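Local structure of ferric vibriobactin ABC transporter, periplasmic ferric vibriobactin-binding protein (Vibrio cholerae, 3R5T) at residues Arg60-Ala63 and Glu64-Val68; Asp78-Ser81 and Val82-Gln86; Asp98-Arg101 and Asp102-Pro105; Gln124-Ala127 and Gln128-Gly131; Thr134-Glu137 and Glu138-Glu141. The protein binds the iron(III)-siderophore complex ferric vibriobactin in the periplasm and probably delivers it to an ABC transporter for import. All blocks are in the same frame, centred on the assembly; numbering follows the deposited sequence. Where two conformers were deposited one is given.

Contact 1: residues Arg60-Ala63 and Glu64-Val68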
# COMPACT_ATOMS: atom_id res chain seq x y z
N ARG A 60 -10.11 9.05 0.94
CA ARG A 60 -10.82 9.99 0.08
C ARG A 60 -11.42 11.16 0.84
O ARG A 60 -11.23 12.32 0.46
CB ARG A 60 -11.92 9.28 -0.72
CG ARG A 60 -12.67 10.21 -1.70
CD ARG A 60 -13.83 9.49 -2.38
NE ARG A 60 -14.74 8.88 -1.41
CZ ARG A 60 -15.72 9.53 -0.79
NH1 ARG A 60 -15.95 10.82 -1.03
NH2 ARG A 60 -16.49 8.87 0.07
N LYS A 61 -12.17 10.88 1.90
CA LYS A 61 -12.86 11.95 2.61
C LYS A 61 -11.87 12.92 3.26
O LYS A 61 -12.12 14.13 3.29
CB LYS A 61 -13.81 11.38 3.67
CG LYS A 61 -14.95 10.59 3.06
CD LYS A 61 -15.98 10.18 4.11
CE LYS A 61 -15.39 9.22 5.13
NZ LYS A 61 -14.94 7.93 4.51
N LEU A 62 -10.75 12.40 3.78
CA LEU A 62 -9.70 13.24 4.31
C LEU A 62 -9.07 14.12 3.21
O LEU A 62 -8.82 15.31 3.43
CB LEU A 62 -8.63 12.39 5.01
CG LEU A 62 -7.49 13.17 5.67
CD1 LEU A 62 -8.03 14.06 6.78
CD2 LEU A 62 -6.44 12.22 6.22
N ALA A 63 -8.82 13.54 2.04
CA ALA A 63 -8.28 14.31 0.93
C ALA A 63 -9.24 15.45 0.56
O ALA A 63 -8.82 16.60 0.36
CB ALA A 63 -8.04 13.41 -0.28
N GLU A 64 -10.53 15.15 0.48
CA GLU A 64 -11.53 16.17 0.18
C GLU A 64 -11.57 17.26 1.26
O GLU A 64 -11.63 18.45 0.95
CB GLU A 64 -12.91 15.53 0.01
CG GLU A 64 -13.00 14.60 -1.20
CD GLU A 64 -14.35 13.91 -1.34
OE1 GLU A 64 -14.45 12.97 -2.18
OE2 GLU A 64 -15.29 14.30 -0.63
N LEU A 65 -11.50 16.85 2.52
CA LEU A 65 -11.48 17.81 3.62
C LEU A 65 -10.27 18.76 3.53
O LEU A 65 -10.39 19.96 3.77
CB LEU A 65 -11.46 17.07 4.96
CG LEU A 65 -11.62 17.92 6.22
CD1 LEU A 65 -12.91 18.72 6.14
CD2 LEU A 65 -11.60 17.03 7.47
N ARG A 66 -9.11 18.22 3.15
CA ARG A 66 -7.88 19.00 3.03
C ARG A 66 -7.74 19.69 1.67
O ARG A 66 -6.71 20.32 1.38
CB ARG A 66 -6.67 18.12 3.33
CG ARG A 66 -6.60 17.67 4.77
CD ARG A 66 -5.35 16.86 5.06
NE ARG A 66 -5.35 16.36 6.43
CZ ARG A 66 -4.48 15.48 6.91
NH1 ARG A 66 -3.51 14.98 6.15
NH2 ARG A 66 -4.60 15.09 8.18
N GLN A 67 -8.79 19.60 0.86
CA GLN A 67 -8.83 20.27 -0.43
C GLN A 67 -7.74 19.79 -1.38
O GLN A 67 -7.21 20.57 -2.17
CB GLN A 67 -8.77 21.79 -0.25
CG GLN A 67 -9.97 22.34 0.50
CD GLN A 67 -9.81 23.80 0.87
OE1 GLN A 67 -9.38 24.62 0.06
NE2 GLN A 67 -10.15 24.13 2.12
N VAL A 68 -7.44 18.50 -1.33
CA VAL A 68 -6.49 17.92 -2.27
C VAL A 68 -7.20 17.79 -3.62
O VAL A 68 -8.14 17.01 -3.74
CB VAL A 68 -6.02 16.52 -1.81
CG1 VAL A 68 -5.08 15.90 -2.86
CG2 VAL A 68 -5.33 16.61 -0.46
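The isobutyl end of L62 lies over one face of the R66 guanidinium, with CD2 of L62 3.8 Å above the plane and over its centre, while L62 CD1 lies 3.5 Å from R66 NE. The guanidinium of R60 is met at its edge and in plane by E64 OE1. Nitrogen NH1 of R60 gives a salt bridge of 2.9 Å to E64 OE1, bent to 148° at the hydrogen; the oxygen is approached from above the carboxylate plane, and the two flat groups stand 58° apart. The R60 chain leaves the helix with CG anti to the backbone N, stays extended to CD and bends at chi3 (54°), which carries NH1 round to the residue one turn later. R60 NE has a second acidic partner in E57; R66 NH2 forms a salt bridge with D41, and NH1 a hydrogen bond to L38 O. Helix 60-65, the connection between strands 44-49 and 69-73 in a beta-alpha-beta unit, then stops in a Schellman motif: Q67 takes positive phi, V68 N bonds A63 O at 2.9 Å, and Q67 N bonds E64 O at 3.1 Å. A63 CB meets V68 CB at 4.0 Å across the turn, an apolar contact. Sharing R60 between E64 and E57, and pairing R66 with D41, probably keeps both guanidinium groups turned as they are, and the apolar cover over R66 would limit water's access to one face.

Contact 2: residues Asp78-Ser81 and Val82-Gln86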
# COMPACT_ATOMS: atom_id res chain seq x y z
N ASP A 78 -1.38 15.27 -17.15
CA ASP A 78 -1.84 16.56 -17.67
C ASP A 78 -0.87 17.65 -17.25
O ASP A 78 -0.92 18.17 -16.12
CB ASP A 78 -3.27 16.84 -17.17
CG ASP A 78 -3.86 18.13 -17.72
OD1 ASP A 78 -3.09 18.99 -18.19
OD2 ASP A 78 -5.10 18.27 -17.68
N LEU A 79 0.06 17.99 -18.13
CA LEU A 79 1.10 18.96 -17.77
C LEU A 79 0.53 20.35 -17.48
O LEU A 79 1.06 21.05 -16.62
CB LEU A 79 2.16 19.06 -18.87
CG LEU A 79 2.99 17.79 -19.07
CD1 LEU A 79 3.87 17.95 -20.30
CD2 LEU A 79 3.83 17.47 -17.82
N GLU A 80 -0.51 20.75 -18.20
CA GLU A 80 -1.12 22.06 -17.95
C GLU A 80 -1.57 22.12 -16.50
O GLU A 80 -1.35 23.12 -15.82
CB GLU A 80 -2.29 22.30 -18.90
CG GLU A 80 -3.06 23.57 -18.60
CD GLU A 80 -4.19 23.80 -19.58
OE1 GLU A 80 -3.94 23.68 -20.81
OE2 GLU A 80 -5.33 24.09 -19.14
N SER A 81 -2.20 21.06 -16.03
CA SER A 81 -2.70 21.03 -14.66
C SER A 81 -1.55 21.15 -13.67
O SER A 81 -1.68 21.85 -12.66
CB SER A 81 -3.56 19.79 -14.40
OG SER A 81 -2.81 18.59 -14.44
N VAL A 82 -0.42 20.50 -13.96
CA VAL A 82 0.74 20.62 -13.06
C VAL A 82 1.25 22.07 -13.01
O VAL A 82 1.48 22.60 -11.93
CB VAL A 82 1.89 19.68 -13.48
CG1 VAL A 82 3.06 19.80 -12.48
CG2 VAL A 82 1.40 18.24 -13.51
N TYR A 83 1.42 22.70 -14.17
CA TYR A 83 1.83 24.10 -14.23
C TYR A 83 0.89 24.98 -13.41
O TYR A 83 1.34 25.82 -12.63
CB TYR A 83 1.89 24.60 -15.69
CG TYR A 83 3.16 24.26 -16.43
CD1 TYR A 83 4.29 25.08 -16.34
CD2 TYR A 83 3.25 23.12 -17.22
CE1 TYR A 83 5.46 24.77 -17.02
CE2 TYR A 83 4.41 22.80 -17.90
CZ TYR A 83 5.51 23.62 -17.79
OH TYR A 83 6.67 23.29 -18.46
N VAL A 84 -0.41 24.79 -13.57
CA VAL A 84 -1.36 25.68 -12.91
C VAL A 84 -1.35 25.51 -11.39
O VAL A 84 -1.52 26.48 -10.65
CB VAL A 84 -2.79 25.55 -13.49
CG1 VAL A 84 -3.78 26.37 -12.68
CG2 VAL A 84 -2.82 25.96 -14.96
N GLU A 85 -1.11 24.29 -10.91
CA GLU A 85 -1.03 24.06 -9.47
C GLU A 85 0.20 24.70 -8.84
O GLU A 85 0.25 24.88 -7.62
CB GLU A 85 -1.07 22.56 -9.17
CG GLU A 85 -2.41 21.90 -9.45
CD GLU A 85 -3.55 22.54 -8.69
OE1 GLU A 85 -4.53 22.99 -9.33
OE2 GLU A 85 -3.47 22.63 -7.45
N GLN A 86 1.19 25.05 -9.67
CA GLN A 86 2.45 25.63 -9.19
C GLN A 86 3.04 24.91 -7.99
O GLN A 86 3.23 25.50 -6.92
CB GLN A 86 2.31 27.13 -8.90
CG GLN A 86 1.97 27.97 -10.13
CD GLN A 86 2.87 29.17 -10.29
OE1 GLN A 86 4.08 29.08 -10.08
NE2 GLN A 86 2.29 30.30 -10.67
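The carbonyl oxygen of D78 is gripped by two donors from the first turn of helix 79-85: V82 N at 3.2 Å, in the carbonyl plane, and, in the conformer given of the two deposited for S81, the hydroxyl S81 OG at 2.6 Å. In that conformer the serine can reach back because its OG sits between the backbone N and the carbonyl carbon (chi1 67°), turned toward the start of the helix. D78 is also the N-cap. Its OD1 accepts from S81 N at 3.1 Å, the hydrogen being nearly in line at 161° but arriving well above the carboxylate plane, so this conformer joins D78 and S81 both through backbone carbonyl and through side chain. Past this cap the ordinary helical bonds take over, among them Y83 N to L79 O at 3.0 Å. The same carbonyl of L79 lies beside the ring of Y83, its oxygen 3.1 Å from CD2 at the ring edge, while CB of L79 approaches CE2 loosely at 4.5 Å. V84 keeps CG2 close to E80 O, at 3.3 Å, and E85 folds at chi2 (-58°), laying CG against S81 O. The carboxylate of E85 is bound by K69 in a salt bridge, and V82 and S81 rest on W72 of strand 69-73. The helix thus begins with amide groups that a capping carboxylate and a carbonyl satisfy. The negative charge of D78 at the positive end of the helix dipole is probably favourable, and a buried E85 is likely to stay ionised because K69 answers it.

Contact 3: residues Asp98-Arg101 and Asp102-Pro105. With VBN ((4S,5R)-N-{3-[(2,3-dihydroxybenzoyl)amino]propyl}-2-(2,3-dihydroxyphenyl)-N-[3-({[(4S,5R)-2-(2,3-dihydroxyphenyl)-5-met hyl-4,5-dihydro-1,3-oxazol-4-yl]carbonyl}amino)propyl]-5-methyl-4,5-dihydro-1,3-oxazole-4-carboxamide), chain B.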
# COMPACT_ATOMS: atom_id res chain seq x y z
N ASP A 98 0.16 3.52 -11.57
CA ASP A 98 0.22 4.96 -11.28
C ASP A 98 1.61 5.57 -11.48
O ASP A 98 1.84 6.73 -11.14
CB ASP A 98 -0.30 5.26 -9.85
CG ASP A 98 0.48 4.55 -8.76
OD1 ASP A 98 1.52 3.94 -9.05
OD2 ASP A 98 0.03 4.62 -7.61
N SER A 99 2.52 4.81 -12.09
CA SER A 99 3.87 5.32 -12.33
C SER A 99 3.94 6.31 -13.50
O SER A 99 3.52 5.99 -14.61
CB SER A 99 4.85 4.17 -12.58
OG SER A 99 6.14 4.69 -12.91
N ALA A 100 4.49 7.50 -13.24
CA ALA A 100 4.81 8.46 -14.28
C ALA A 100 6.32 8.56 -14.50
O ALA A 100 6.84 9.63 -14.84
CB ALA A 100 4.23 9.82 -13.92
N ARG A 101 7.04 7.45 -14.28
CA ARG A 101 8.49 7.44 -14.35
C ARG A 101 9.02 8.04 -15.65
O ARG A 101 9.97 8.83 -15.64
CB ARG A 101 9.03 6.02 -14.15
CG ARG A 101 10.54 5.93 -14.25
CD ARG A 101 11.05 4.57 -13.78
NE ARG A 101 12.49 4.47 -13.95
CZ ARG A 101 13.17 3.33 -13.98
NH1 ARG A 101 14.49 3.35 -14.15
NH2 ARG A 101 12.54 2.17 -13.84
N ASP A 102 8.40 7.70 -16.78
CA ASP A 102 8.91 8.16 -18.08
C ASP A 102 8.66 9.65 -18.34
O ASP A 102 9.24 10.22 -19.27
CB ASP A 102 8.32 7.32 -19.22
CG ASP A 102 8.84 5.90 -19.21
OD1 ASP A 102 9.80 5.62 -18.46
OD2 ASP A 102 8.29 5.07 -19.96
N GLN A 103 7.80 10.26 -17.54
CA GLN A 103 7.49 11.68 -17.67
C GLN A 103 8.34 12.56 -16.76
O GLN A 103 8.16 13.78 -16.71
CB GLN A 103 6.00 11.91 -17.39
CG GLN A 103 5.08 11.39 -18.49
CD GLN A 103 4.95 9.88 -18.48
OE1 GLN A 103 4.64 9.28 -17.45
NE2 GLN A 103 5.16 9.25 -19.64
N ILE A 104 9.29 11.96 -16.05
CA ILE A 104 10.11 12.75 -15.13
C ILE A 104 10.81 13.98 -15.74
O ILE A 104 10.74 15.07 -15.17
CB ILE A 104 11.07 11.86 -14.31
CG1 ILE A 104 10.26 11.11 -13.27
CG2 ILE A 104 12.12 12.71 -13.61
CD1 ILE A 104 11.05 10.09 -12.46
N PRO A 105 11.45 13.83 -16.90
CA PRO A 105 12.09 15.00 -17.50
C PRO A 105 11.12 16.16 -17.77
O PRO A 105 11.49 17.32 -17.59
CB PRO A 105 12.67 14.46 -18.81
CG PRO A 105 12.93 13.00 -18.51
CD PRO A 105 11.74 12.60 -17.68
C VBN B . -3.88 -4.54 -12.87
N VBN B . -2.20 -2.73 -12.30
O VBN B . -3.04 -5.35 -13.05
CA VBN B . -3.55 -3.06 -12.75
CB VBN B . -3.62 -2.27 -14.11
CAB VBN B . -8.47 0.09 -7.23
OAC VBN B . -4.07 -8.47 -8.99
OAD VBN B . -7.45 -0.93 -11.58
OAF VBN B . -0.84 -3.43 -8.36
OAG VBN B . 2.90 -3.08 -11.17
OAH VBN B . -0.79 -0.84 -9.96
OAI VBN B . -2.56 -4.67 -9.97
OAJ VBN B . 0.18 -3.21 -11.19
OAK VBN B . -3.38 -1.66 -9.82
CAL VBN B . -1.28 -6.63 -6.47
CAM VBN B . 2.07 -1.86 -14.59
CAN VBN B . -2.46 2.22 -8.68
CAO VBN B . -0.80 -5.31 -6.81
CAP VBN B . 2.83 -2.22 -13.45
CAQ VBN B . -1.41 1.34 -9.10
CAR VBN B . -2.20 -7.31 -7.34
CAS VBN B . 0.67 -1.96 -14.58
CAT VBN B . -3.81 1.79 -8.68
CAU VBN B . -5.77 -7.30 -12.26
CAV VBN B . -7.76 -4.45 -12.58
CAW VBN B . -4.45 -7.89 -11.72
CAX VBN B . -8.81 -3.40 -12.14
CAY VBN B . -5.62 -6.27 -13.37
CAZ VBN B . -6.34 -3.89 -12.80
NBB VBN B . -3.71 -7.06 -10.77
NBC VBN B . -8.50 -2.88 -10.81
NBD VBN B . -5.86 -1.33 -9.07
OBF VBN B . -6.51 0.88 -8.62
CBG VBN B . -3.56 -7.49 -9.40
CBH VBN B . -7.78 -1.61 -10.66
CBJ VBN B . -1.42 -2.70 -13.50
CBK VBN B . -1.26 -4.69 -8.01
CBL VBN B . 2.18 -2.71 -12.29
CBM VBN B . -1.75 0.05 -9.51
CBN VBN B . -2.13 -5.34 -8.84
CBO VBN B . 0.85 -2.80 -12.30
CBP VBN B . -3.05 -0.36 -9.51
CBQ VBN B . -2.62 -6.71 -8.48
CBR VBN B . 0.06 -2.39 -13.47
CBS VBN B . -4.12 0.54 -9.05
CBU VBN B . -7.78 0.09 -8.59
CBW VBN B . -5.54 0.06 -9.19
CBX VBN B . -7.32 -1.31 -9.24
NBY VBN B . -5.29 -4.90 -12.95
OG1 VBN B . -2.20 -2.28 -14.59
CG2 VBN B . -4.38 -0.96 -14.14
O HOH W 1 5.81 6.45 -17.13
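The loop that follows strand 89-93 runs from the vibriobactin pocket into helix 104-108, and its turns are held by A100 and Q103. Q103 N bonds A100 O at 2.9 Å, arriving from above the carbonyl plane, and I104 N bonds R101 O at 3.2 Å in the same manner; these i to i+3 links describe a short 3-10 turn leading into the helix. Bending at chi2 (74°) brings the amide of Q103 back over the turn, where OE1 comes within 3.3 Å of A100 CA. A water bridges the turn: it gives a hydrogen to Q103 OE1 at 3.1 Å and accepts from D102 N at 2.9 Å, with a weak bond to S99 O besides. One residue earlier in this arrangement lies an ST turn, in which S99 OG accepts from R101 N at 3.2 Å; the hydroxyl is also bonded to S93 O, so a single side chain ties the loop to the end of the strand. At the pocket end, D98 belongs to the ligand site. Its carboxylate comes to the edge of a catechol ring of vibriobactin, OD2 being 3.6 Å from CAN, and is fixed by Y118 and S93 on OD1 and by T32 on OD2. The methyl of A100 and the side chain of I104 pack on V92 of the strand, while CG1 of I104 touches R101 O.

Contact 4: residues Gln124-Ala127 and Gln128-Gly131. With MOH (methanol), chain D.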
# COMPACT_ATOMS: atom_id res chain seq x y z
N GLN A 124 5.56 2.55 6.55
CA GLN A 124 6.40 3.32 7.45
C GLN A 124 7.69 3.75 6.77
O GLN A 124 8.13 4.90 6.93
CB GLN A 124 6.72 2.51 8.70
CG GLN A 124 5.50 2.26 9.60
CD GLN A 124 4.85 0.91 9.37
OE1 GLN A 124 4.70 0.43 8.23
NE2 GLN A 124 4.43 0.30 10.46
N SER A 125 8.32 2.84 6.04
CA SER A 125 9.56 3.14 5.34
C SER A 125 9.33 4.21 4.27
O SER A 125 10.13 5.13 4.08
CB SER A 125 10.14 1.87 4.72
OG SER A 125 11.33 2.14 4.00
N LEU A 126 8.21 4.10 3.56
CA LEU A 126 7.86 5.10 2.57
C LEU A 126 7.61 6.44 3.28
O LEU A 126 8.05 7.49 2.81
CB LEU A 126 6.63 4.65 1.81
CG LEU A 126 6.14 5.61 0.73
CD1 LEU A 126 7.16 5.72 -0.39
CD2 LEU A 126 4.77 5.18 0.17
N ALA A 127 6.91 6.42 4.41
CA ALA A 127 6.68 7.66 5.17
C ALA A 127 7.99 8.32 5.59
O ALA A 127 8.15 9.54 5.54
CB ALA A 127 5.81 7.39 6.37
N GLN A 128 8.94 7.51 6.06
CA GLN A 128 10.25 8.03 6.44
C GLN A 128 10.97 8.66 5.26
O GLN A 128 11.56 9.74 5.37
CB GLN A 128 11.09 6.91 7.05
CG GLN A 128 10.55 6.39 8.35
CD GLN A 128 11.51 5.44 9.02
OE1 GLN A 128 11.24 4.24 9.12
NE2 GLN A 128 12.65 5.97 9.47
N GLN A 129 10.90 7.99 4.11
CA GLN A 129 11.55 8.48 2.92
C GLN A 129 10.96 9.84 2.54
O GLN A 129 11.69 10.79 2.24
CB GLN A 129 11.36 7.47 1.79
CG GLN A 129 12.00 7.89 0.50
CD GLN A 129 12.03 6.76 -0.48
OE1 GLN A 129 11.08 5.98 -0.58
NE2 GLN A 129 13.13 6.65 -1.22
N LEU A 130 9.63 9.93 2.57
CA LEU A 130 8.93 11.17 2.24
C LEU A 130 9.14 12.24 3.32
O LEU A 130 9.18 13.43 3.00
CB LEU A 130 7.45 10.91 2.02
CG LEU A 130 7.17 10.03 0.81
CD1 LEU A 130 5.69 9.65 0.74
CD2 LEU A 130 7.66 10.69 -0.49
N GLY A 131 9.30 11.81 4.57
CA GLY A 131 9.62 12.75 5.65
C GLY A 131 10.91 13.47 5.36
O GLY A 131 11.02 14.68 5.56
C MOH D . 12.81 4.06 -3.52
O MOH D . 11.69 4.39 -2.71
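L126 and L130 lie side by side, one helical turn apart and pointing the same way, with CG of L126 4.1 Å from CD1 of L130. Their first torsions differ: L126 CG is anti to the backbone N (chi1 -180°), whereas L130 CG is anti to the carbonyl carbon (chi1 -65°), a pairing that brings L130 CD1 alongside the L126 branch. L126 meets Q129 aslant instead, CD1 resting 3.9 Å from OE1. Q129 is extended, and its amide receives a methanol, probably from the crystallisation liquor, that donates to OE1 at 2.7 Å, takes a weak bond from NE2 and is also hydrogen-bonded to D117 N. That OE1 also accepts from Q121, so it has two donors. On another side of the helix Q124 sends its amide to E148. Backbone bonds run through the segment, the shortest being G131 N to A127 O at 2.7 Å. Both leucines and A127 pack on T36 of helix 31-39, and the glutamines Q124 and Q128 touch I144 of helix 137-155. The arrangement is that of a helix packed between helices 31-39 and 137-155 and, through L126 and Q129, against edge strand 113-116 of the parallel sheet.

Contact 5: residues Thr134-Glu137 and Glu138-Glu141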
# COMPACT_ATOMS: atom_id res chain seq x y z
N THR A 134 10.50 16.14 2.68
CA THR A 134 9.59 17.26 2.95
C THR A 134 9.92 18.01 4.24
O THR A 134 9.25 18.99 4.59
CB THR A 134 8.15 16.76 3.05
OG1 THR A 134 8.07 15.74 4.06
CG2 THR A 134 7.70 16.16 1.73
N GLY A 135 10.94 17.55 4.97
CA GLY A 135 11.31 18.16 6.23
C GLY A 135 10.29 17.84 7.31
O GLY A 135 10.12 18.61 8.26
N LEU A 136 9.63 16.70 7.17
CA LEU A 136 8.58 16.32 8.10
C LEU A 136 9.00 15.09 8.91
O LEU A 136 8.18 14.24 9.26
CB LEU A 136 7.25 16.10 7.37
CG LEU A 136 6.70 17.36 6.68
CD1 LEU A 136 5.44 17.05 5.86
CD2 LEU A 136 6.41 18.43 7.72
N GLU A 137 10.29 15.02 9.21
CA GLU A 137 10.83 13.90 9.99
C GLU A 137 10.16 13.76 11.36
O GLU A 137 9.89 12.64 11.82
CB GLU A 137 12.35 14.02 10.12
CG GLU A 137 13.07 14.06 8.78
CD GLU A 137 13.34 15.48 8.26
OE1 GLU A 137 12.65 16.43 8.69
OE2 GLU A 137 14.26 15.63 7.42
N GLU A 138 9.86 14.89 12.00
CA GLU A 138 9.21 14.85 13.31
C GLU A 138 7.86 14.18 13.19
O GLU A 138 7.52 13.28 13.97
CB GLU A 138 8.99 16.26 13.87
CG GLU A 138 10.23 16.98 14.36
CD GLU A 138 9.89 18.11 15.32
OE1 GLU A 138 8.87 17.99 16.03
OE2 GLU A 138 10.64 19.10 15.37
N GLN A 139 7.07 14.64 12.22
CA GLN A 139 5.74 14.11 12.00
C GLN A 139 5.79 12.65 11.64
O GLN A 139 4.99 11.86 12.15
CB GLN A 139 5.04 14.87 10.86
CG GLN A 139 4.54 16.25 11.25
CD GLN A 139 5.65 17.26 11.45
OE1 GLN A 139 5.48 18.25 12.18
NE2 GLN A 139 6.79 17.03 10.81
N ALA A 140 6.67 12.28 10.72
CA ALA A 140 6.73 10.90 10.27
C ALA A 140 7.15 10.00 11.43
O ALA A 140 6.53 8.96 11.68
CB ALA A 140 7.72 10.76 9.13
N GLU A 141 8.18 10.41 12.16
CA GLU A 141 8.67 9.58 13.24
C GLU A 141 7.60 9.36 14.31
O GLU A 141 7.44 8.26 14.83
CB GLU A 141 9.97 10.17 13.84
CG GLU A 141 10.74 9.17 14.76
CD GLU A 141 12.21 9.52 14.98
OE1 GLU A 141 13.06 9.26 14.07
OE2 GLU A 141 12.52 10.02 16.06
O HOH W 2 8.77 19.05 11.12
O HOH W 3 11.29 17.42 11.07
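Backbone bonds from A140 N to L136 O (2.9 Å) and from E141 N to E137 O (2.8 Å) open helix 137-155, just after G135 has turned the chain with positive phi at the end of helix 123-134. L136 holds the N-cap position, and the side chain that meets it is that of Q139. The two cross at a slant, NE2 of Q139 lying 3.4 Å from CD2 of L136 and 3.3 Å from its CA. A bend at chi2 (72°) folds the glutamine back toward the helix start; there NE2 gives a long, weak bond to L136 O and a sounder one, 2.8 Å, to a water that in turn donates to G135 O. The amide nitrogen is therefore shared between backbone and solvent. A second water bridges E137 and E138, donating to E137 OE1 at 2.9 Å and accepting from E138 N. The other oxygen of E137, OE2, forms a salt bridge with R7, which ties the start of this helix to strand 7-10. A140 turns its CB to L136 O, 3.5 Å off, and E141 keeps CB close to E137 O. Outside the turn, L136 rests on A42 and P43, and A140 on I40. Water thus serves a backbone N-H in the first turn, the one at E138, where its own helix offers no preceding carbonyl. Together these features make a tight helix-to-helix connection, in which one helix ends at a glycine of positive phi and the next, consistent with the long lobe-linking helix of this family, starts almost at once.

Overall arrangement
All five contacts are local turns or helix segments in the part of the chain that carries the parallel sheet, and they differ mainly in surroundings. Contact 4 is the most buried, its leucines facing helix 31-39 and L126 also the sheet, whereas contacts 3 and 5 lie at the surface and use waters to complete their turns. Contacts 1 and 2 are intermediate: one ends a helix by a Schellman motif, the other begins one with an aspartate cap. Contacts 1, 2 and 5 all add salt bridges to residues outside. Contact 3 alone includes a residue of the vibriobactin pocket. Contacts 4 and 5 touch, G131 O lying 2.9 Å from L136 N, as their helices follow in sequence.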